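Local coordinates for protein 2-keto acid:ferredoxin oxidoreductase subunit alpha (Pyrococcus furiosus, PDB 4WBX) that probably serves as the alpha subunit of a heterotetramer that oxidatively decarboxylates 2-oxoglutarate, forming succinyl-CoA from CoA and reducing ferredoxin, at residues 20-25 against 191-196; 27-32 against 50-55; 155-160 against 181-186. All coordinates share one frame; numbering follows the deposited sequence.

Contact 1: residues 20-25 against 191-196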
# COMPACT_ATOMS: atom_id res chain seq x y z
N PRO A 20 -25.14 35.12 -1.36
CA PRO A 20 -23.82 35.21 -1.97
C PRO A 20 -22.74 35.23 -0.90
O PRO A 20 -23.01 35.70 0.20
CB PRO A 20 -23.86 36.53 -2.72
CG PRO A 20 -25.30 36.77 -2.98
CD PRO A 20 -26.05 36.17 -1.84
N ASP A 21 -21.57 34.70 -1.21
CA ASP A 21 -20.41 34.82 -0.35
C ASP A 21 -19.20 34.73 -1.27
O ASP A 21 -19.34 34.45 -2.45
CB ASP A 21 -20.39 33.76 0.75
CG ASP A 21 -19.25 33.95 1.75
OD1 ASP A 21 -18.26 34.65 1.42
OD2 ASP A 21 -19.30 33.40 2.87
N PHE A 22 -18.02 35.00 -0.74
CA PHE A 22 -16.81 34.97 -1.54
C PHE A 22 -15.87 33.96 -0.93
O PHE A 22 -15.29 34.20 0.14
CB PHE A 22 -16.14 36.35 -1.59
CG PHE A 22 -16.53 37.18 -2.79
CD1 PHE A 22 -15.72 37.20 -3.92
CD2 PHE A 22 -17.68 37.96 -2.79
CE1 PHE A 22 -16.06 37.97 -5.02
CE2 PHE A 22 -18.02 38.74 -3.89
CZ PHE A 22 -17.22 38.74 -5.01
N ILE A 23 -15.72 32.82 -1.60
CA ILE A 23 -14.95 31.72 -1.03
C ILE A 23 -13.94 31.18 -2.02
O ILE A 23 -13.97 31.51 -3.21
CB ILE A 23 -15.86 30.58 -0.56
CG1 ILE A 23 -16.97 30.33 -1.57
CG2 ILE A 23 -16.51 30.96 0.76
CD1 ILE A 23 -18.07 29.44 -1.03
N GLN A 24 -13.02 30.37 -1.52
CA GLN A 24 -12.11 29.61 -2.37
C GLN A 24 -12.76 28.33 -2.95
O GLN A 24 -13.88 27.96 -2.59
CB GLN A 24 -10.85 29.25 -1.59
CG GLN A 24 -10.02 30.42 -1.18
CD GLN A 24 -8.79 29.98 -0.44
OE1 GLN A 24 -8.88 29.28 0.58
NE2 GLN A 24 -7.62 30.38 -0.93
N GLY A 25 -12.04 27.65 -3.85
CA GLY A 25 -12.55 26.43 -4.44
C GLY A 25 -12.74 25.33 -3.40
O GLY A 25 -13.83 24.76 -3.27
N HIS A 191 -7.82 27.34 -5.05
CA HIS A 191 -7.32 28.37 -4.15
C HIS A 191 -7.87 29.78 -4.42
O HIS A 191 -7.85 30.64 -3.53
CB HIS A 191 -5.78 28.41 -4.19
CG HIS A 191 -5.14 27.28 -3.42
ND1 HIS A 191 -3.78 27.03 -3.47
CD2 HIS A 191 -5.66 26.34 -2.60
CE1 HIS A 191 -3.50 25.99 -2.70
NE2 HIS A 191 -4.62 25.55 -2.17
N MET A 192 -8.39 30.02 -5.62
CA MET A 192 -8.79 31.38 -5.99
C MET A 192 -10.16 31.77 -5.44
O MET A 192 -11.13 31.01 -5.56
CB MET A 192 -8.76 31.55 -7.50
CG MET A 192 -9.95 31.02 -8.23
SD MET A 192 -9.67 31.22 -9.99
CE MET A 192 -10.81 30.01 -10.63
N ARG A 193 -10.22 32.95 -4.82
CA ARG A 193 -11.45 33.47 -4.23
C ARG A 193 -12.35 34.08 -5.30
O ARG A 193 -11.89 34.87 -6.14
CB ARG A 193 -11.15 34.50 -3.15
CG ARG A 193 -11.76 34.17 -1.79
CD ARG A 193 -11.65 35.33 -0.80
NE ARG A 193 -12.78 36.24 -0.94
CZ ARG A 193 -12.65 37.51 -1.31
NH1 ARG A 193 -11.44 37.99 -1.59
NH2 ARG A 193 -13.71 38.29 -1.43
N GLU A 194 -13.62 33.69 -5.28
CA GLU A 194 -14.62 34.19 -6.21
C GLU A 194 -16.00 34.23 -5.56
O GLU A 194 -16.16 33.84 -4.41
CB GLU A 194 -14.71 33.31 -7.44
CG GLU A 194 -13.57 33.36 -8.40
CD GLU A 194 -13.88 32.50 -9.61
OE1 GLU A 194 -15.08 32.34 -9.92
OE2 GLU A 194 -12.93 31.97 -10.23
N ARG A 195 -16.99 34.66 -6.32
CA ARG A 195 -18.33 34.80 -5.78
C ARG A 195 -19.11 33.53 -5.99
O ARG A 195 -19.22 33.03 -7.12
CB ARG A 195 -19.08 35.96 -6.44
CG ARG A 195 -20.55 36.05 -6.05
CD ARG A 195 -21.30 37.08 -6.89
NE ARG A 195 -22.64 37.33 -6.37
CZ ARG A 195 -23.74 36.69 -6.78
NH1 ARG A 195 -23.66 35.75 -7.72
NH2 ARG A 195 -24.92 36.99 -6.24
N VAL A 196 -19.67 33.01 -4.90
CA VAL A 196 -20.52 31.83 -4.92
C VAL A 196 -21.88 32.16 -4.31
O VAL A 196 -21.96 32.60 -3.16
CB VAL A 196 -19.88 30.63 -4.14
CG1 VAL A 196 -20.91 29.52 -3.87
CG2 VAL A 196 -18.67 30.09 -4.86

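Contact 2: residues 27-32 against 50-55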
# COMPACT_ATOMS: atom_id res chain seq x y z
N GLU A 27 -13.09 25.46 -0.31
CA GLU A 27 -14.14 25.81 0.63
C GLU A 27 -15.54 25.65 -0.00
O GLU A 27 -16.49 25.17 0.64
CB GLU A 27 -13.91 27.24 1.11
CG GLU A 27 -15.12 27.90 1.73
CD GLU A 27 -15.17 27.70 3.21
OE1 GLU A 27 -14.10 27.38 3.79
OE2 GLU A 27 -16.27 27.87 3.78
N ALA A 28 -15.67 26.05 -1.26
CA ALA A 28 -16.93 25.86 -1.97
C ALA A 28 -17.26 24.36 -2.05
O ALA A 28 -18.39 23.93 -1.78
CB ALA A 28 -16.85 26.48 -3.36
N ILE A 29 -16.26 23.57 -2.43
CA ILE A 29 -16.42 22.13 -2.47
C ILE A 29 -16.84 21.61 -1.10
O ILE A 29 -17.82 20.86 -0.99
CB ILE A 29 -15.12 21.44 -2.89
CG1 ILE A 29 -14.71 21.85 -4.31
CG2 ILE A 29 -15.28 19.92 -2.78
CD1 ILE A 29 -13.28 21.53 -4.66
N ALA A 30 -16.10 22.02 -0.07
CA ALA A 30 -16.35 21.51 1.27
C ALA A 30 -17.71 21.95 1.80
O ALA A 30 -18.35 21.22 2.56
CB ALA A 30 -15.27 21.91 2.21
N ARG A 31 -18.16 23.14 1.41
CA ARG A 31 -19.51 23.58 1.76
C ARG A 31 -20.55 22.80 0.98
O ARG A 31 -21.49 22.25 1.57
CB ARG A 31 -19.70 25.07 1.52
CG ARG A 31 -19.24 25.91 2.67
CD ARG A 31 -19.48 27.38 2.38
NE ARG A 31 -18.58 28.25 3.14
CZ ARG A 31 -18.67 29.58 3.16
NH1 ARG A 31 -19.62 30.20 2.47
NH2 ARG A 31 -17.81 30.29 3.87
N ALA A 32 -20.39 22.77 -0.35
CA ALA A 32 -21.29 22.01 -1.22
C ALA A 32 -21.49 20.55 -0.76
O ALA A 32 -22.62 20.05 -0.68
CB ALA A 32 -20.78 22.05 -2.64
N SER A 50 -5.41 19.98 0.97
CA SER A 50 -5.36 20.20 2.42
C SER A 50 -6.30 21.30 2.92
O SER A 50 -6.60 21.35 4.12
CB SER A 50 -3.92 20.51 2.85
OG SER A 50 -3.35 21.57 2.09
N GLU A 51 -6.77 22.18 2.03
CA GLU A 51 -7.76 23.18 2.41
C GLU A 51 -9.17 22.59 2.45
O GLU A 51 -9.98 23.00 3.28
CB GLU A 51 -7.71 24.39 1.46
CG GLU A 51 -6.44 25.23 1.52
CD GLU A 51 -5.29 24.63 0.72
OE1 GLU A 51 -5.45 23.50 0.18
OE2 GLU A 51 -4.22 25.28 0.61
N ILE A 52 -9.45 21.63 1.55
CA ILE A 52 -10.69 20.85 1.58
C ILE A 52 -10.79 20.14 2.91
O ILE A 52 -11.84 20.10 3.56
CB ILE A 52 -10.78 19.79 0.43
CG1 ILE A 52 -10.69 20.45 -0.94
CG2 ILE A 52 -12.08 18.95 0.52
CD1 ILE A 52 -11.09 19.55 -2.09
N PHE A 53 -9.66 19.56 3.31
CA PHE A 53 -9.52 18.92 4.60
C PHE A 53 -9.82 19.88 5.75
O PHE A 53 -10.67 19.59 6.61
CB PHE A 53 -8.11 18.36 4.76
CG PHE A 53 -7.98 17.42 5.91
CD1 PHE A 53 -7.91 16.07 5.70
CD2 PHE A 53 -7.94 17.91 7.22
CE1 PHE A 53 -7.81 15.20 6.76
CE2 PHE A 53 -7.84 17.05 8.29
CZ PHE A 53 -7.77 15.70 8.06
N GLU A 54 -9.10 21.00 5.80
CA GLU A 54 -9.25 21.93 6.90
C GLU A 54 -10.70 22.36 7.03
O GLU A 54 -11.28 22.33 8.12
CB GLU A 54 -8.33 23.13 6.71
CG GLU A 54 -6.86 22.79 6.82
CD GLU A 54 -5.95 23.85 6.21
OE1 GLU A 54 -6.45 24.91 5.75
OE2 GLU A 54 -4.72 23.61 6.18
N ALA A 55 -11.31 22.70 5.90
CA ALA A 55 -12.71 23.11 5.90
C ALA A 55 -13.60 22.01 6.44
O ALA A 55 -14.46 22.25 7.30
CB ALA A 55 -13.13 23.51 4.51

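Contact 3: residues 155-160 against 181-186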
# COMPACT_ATOMS: atom_id res chain seq x y z
N LEU A 155 -16.29 15.26 -13.77
CA LEU A 155 -16.77 16.63 -13.91
C LEU A 155 -15.64 17.59 -13.72
O LEU A 155 -14.72 17.34 -12.92
CB LEU A 155 -17.88 16.92 -12.91
CG LEU A 155 -19.01 15.88 -12.99
CD1 LEU A 155 -20.14 16.20 -12.03
CD2 LEU A 155 -19.55 15.73 -14.39
N SER A 156 -15.70 18.70 -14.44
CA SER A 156 -14.62 19.67 -14.43
C SER A 156 -15.13 21.09 -14.18
O SER A 156 -15.77 21.67 -15.05
CB SER A 156 -13.86 19.61 -15.74
OG SER A 156 -12.74 20.47 -15.69
N PRO A 157 -14.83 21.65 -13.01
CA PRO A 157 -15.33 22.98 -12.67
C PRO A 157 -14.43 24.09 -13.21
O PRO A 157 -13.20 23.97 -13.13
CB PRO A 157 -15.32 22.95 -11.14
CG PRO A 157 -14.07 22.10 -10.82
CD PRO A 157 -13.92 21.11 -11.98
N SER A 158 -15.02 25.14 -13.77
CA SER A 158 -14.23 26.24 -14.33
C SER A 158 -14.19 27.45 -13.38
O SER A 158 -13.27 28.27 -13.44
CB SER A 158 -14.77 26.66 -15.69
OG SER A 158 -13.90 27.60 -16.31
N THR A 159 -15.18 27.54 -12.51
CA THR A 159 -15.22 28.62 -11.51
C THR A 159 -15.43 28.08 -10.09
O THR A 159 -15.66 26.89 -9.87
CB THR A 159 -16.35 29.62 -11.81
OG1 THR A 159 -17.62 28.95 -11.76
CG2 THR A 159 -16.16 30.25 -13.18
N VAL A 160 -15.35 28.99 -9.13
CA VAL A 160 -15.56 28.62 -7.75
C VAL A 160 -17.04 28.26 -7.56
O VAL A 160 -17.38 27.43 -6.73
CB VAL A 160 -15.11 29.76 -6.83
CG1 VAL A 160 -15.34 29.43 -5.39
CG2 VAL A 160 -13.63 30.01 -7.04
N VAL A 181 -18.07 9.16 -8.41
CA VAL A 181 -17.95 10.31 -9.29
C VAL A 181 -16.65 11.02 -9.03
O VAL A 181 -16.29 11.24 -7.89
CB VAL A 181 -19.11 11.29 -9.12
CG1 VAL A 181 -18.96 12.43 -10.12
CG2 VAL A 181 -20.44 10.57 -9.33
N ILE A 182 -15.94 11.36 -10.09
CA ILE A 182 -14.72 12.14 -9.93
C ILE A 182 -14.90 13.61 -10.27
O ILE A 182 -15.26 13.97 -11.40
CB ILE A 182 -13.62 11.58 -10.79
CG1 ILE A 182 -13.40 10.12 -10.41
CG2 ILE A 182 -12.34 12.42 -10.62
CD1 ILE A 182 -12.14 9.54 -11.02
N LEU A 183 -14.62 14.47 -9.30
CA LEU A 183 -14.62 15.90 -9.53
C LEU A 183 -13.21 16.28 -9.87
O LEU A 183 -12.35 16.33 -9.00
CB LEU A 183 -15.10 16.66 -8.30
CG LEU A 183 -15.11 18.18 -8.39
CD1 LEU A 183 -16.12 18.61 -9.41
CD2 LEU A 183 -15.43 18.75 -7.04
N LEU A 184 -12.95 16.50 -11.15
CA LEU A 184 -11.58 16.73 -11.57
C LEU A 184 -11.24 18.24 -11.63
O LEU A 184 -11.67 18.96 -12.55
CB LEU A 184 -11.36 16.04 -12.92
CG LEU A 184 -9.95 16.21 -13.45
CD1 LEU A 184 -8.94 15.62 -12.48
CD2 LEU A 184 -9.85 15.57 -14.83
N THR A 185 -10.48 18.73 -10.66
CA THR A 185 -10.20 20.15 -10.61
C THR A 185 -8.69 20.43 -10.57
O THR A 185 -7.88 19.52 -10.80
CB THR A 185 -10.91 20.81 -9.40
OG1 THR A 185 -10.94 22.23 -9.58
CG2 THR A 185 -10.19 20.48 -8.10
N ASP A 186 -8.33 21.68 -10.30
CA ASP A 186 -6.93 22.12 -10.31
C ASP A 186 -6.67 23.04 -9.14
O ASP A 186 -7.60 23.53 -8.52
CB ASP A 186 -6.58 22.82 -11.62
CG ASP A 186 -7.44 24.04 -11.87
OD1 ASP A 186 -7.09 25.12 -11.36
OD2 ASP A 186 -8.46 23.94 -12.58

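Contact 1: residues 20-25 against 191-196
Phe22 and Arg195 face each other across a two-stranded antiparallel sheet made by strands 19-23 and 194-198. They form a non-hydrogen-bonded pair. CB of Arg195 lies over one face of the Phe22 ring, 3.9 Å from its centroid and offset toward the rim, in a CH-pi contact. The rest of the Arg195 chain runs extended from CG to NE. Its guanidinium reaches Pro20, and the two side chains lie side by side, pointing the same way. Arg193 comes to Phe22 from another direction, crossing it at about a right angle. Its chain bends at chi3 (87°), and NE makes a weak hydrogen bond of 3.4 Å to Phe22 O, which lies in the guanidinium plane at its edge. On the other face of the sheet Ile23 crosses Val196 at about a right angle, CG1 to CG2 at 3.7 Å. Helices 25-36 and 160-176 cover this face. Two hydrogen-bonded pairs, Asp21 with Val196 and Ile23 with Glu194, hold the strands together. Beyond them Gln24, the N-cap residue of helix 25-36, extends its side chain to the end of helix 187-191. Its NE2 donates to a lone pair of His191 O in the carbonyl plane, at 2.6 Å.

Contact 2: residues 27-32 against 50-55
Ala30 and Ala55 meet methyl to methyl, CB to CB at 3.5 Å. Both CB atoms point at the opposite helix, and their small size lets the two backbones come close. The axes of the short helical segments approach to 8.5 Å and cross at -42°. The CA atoms of Ala30 and Ile52 are 5.7 Å apart. The CB of Ala30 also lies 4.1 Å from the backbone O of Ile52. A second apolar touch is made by Ile29 and Ile52. Their side chains run obliquely to each other and meet at the ends, CD1 to CD1 at 3.9 Å. In Ile52 CG1 sits beside the backbone N (chi1 -59°), and CD1 is carried from there toward the other helix. Glu27 OE1 comes within 4.1 Å of Ala55 CB, its chain bent at chi2 (92°).

The two helices, 25-36 and 50-59, are joined through parallel strand 40-43. They form part of the helical layer packed on the central sheet of an alpha/beta fold. Ile52 also rests on Tyr41 of that strand.

The Glu27 carboxylate has partners further out. Its OE2 is hydrogen-bonded to Tyr59 OH at the end of helix 50-59, so this carboxylate joins the two helices. Arg31, one helical turn on, pairs with the same OE2 in a salt bridge, but the modelled separation is too short to be taken literally. Arg31 has a second acidic partner, since its NH1 forms a salt bridge with Asp21 OD2 of strand 19-23. On the far side of helix 25-36, Ala32 packs on Phe164, Thr167 and Ile168 of helix 160-176. Ile29, besides meeting Ile52, touches Thr167 of that helix.

Contact 3: residues 155-160 against 181-186
Leu155 makes two backbone hydrogen bonds to strand 180-186. Its N donates to Ile182 O at 2.9 Å, and its O accepts from Leu184 N at 2.6 Å. Leu155 and Leu183 form a parallel bridge in the central mixed sheet, and helix 160-176 links the two strands, so this is a beta-alpha-beta crossover. The sheet continues on both sides, with strand 324-329 beyond Leu155 and strand 116-122 beyond 180-186. Past the bridge the first segment leaves the strand. Ser156 CA still makes a CA-H...O contact of 3.6 Å to Leu184 O, while its hydroxyl is hydrogen-bonded to Thr299. The side chains of Leu155 and Leu183 share one face of the sheet. There CB of Leu155 is 4.3 Å from CD1 of Leu183, and Leu183 also packs on Phe166 and Thr167 of helix 160-176. Pro157 turns its ring toward strand 180-186 and crosses Thr185 at about a right angle. Thr185 holds OG1 on the side away from its own backbone N (chi1 -164°), and this atom lies 3.4 Å from Pro157 CG. The adjoining ring atom, Pro157 CD, sits 3.2 Å from Leu184 O.

From the N terminus the chain enters strand 19-23 and passes directly into helix 25-36. Contact 2 closes first, bringing helix 50-59 back against that helix after strand 40-43. Contact 3 follows it in series and closes a crossover, with strands 153-155 and 180-186 side by side in the central sheet. Contact 1 closes last, when strand 194-198 returns to strand 19-23, and both other contacts nest inside its loop. The three touch one another. Ile23 CD1 packs against Ala28 where contacts 1 and 2 meet, Val160 packs on Ile23 and Val196 of contact 1, and Ala28 of helix 25-36 meets Val160 of contact 3.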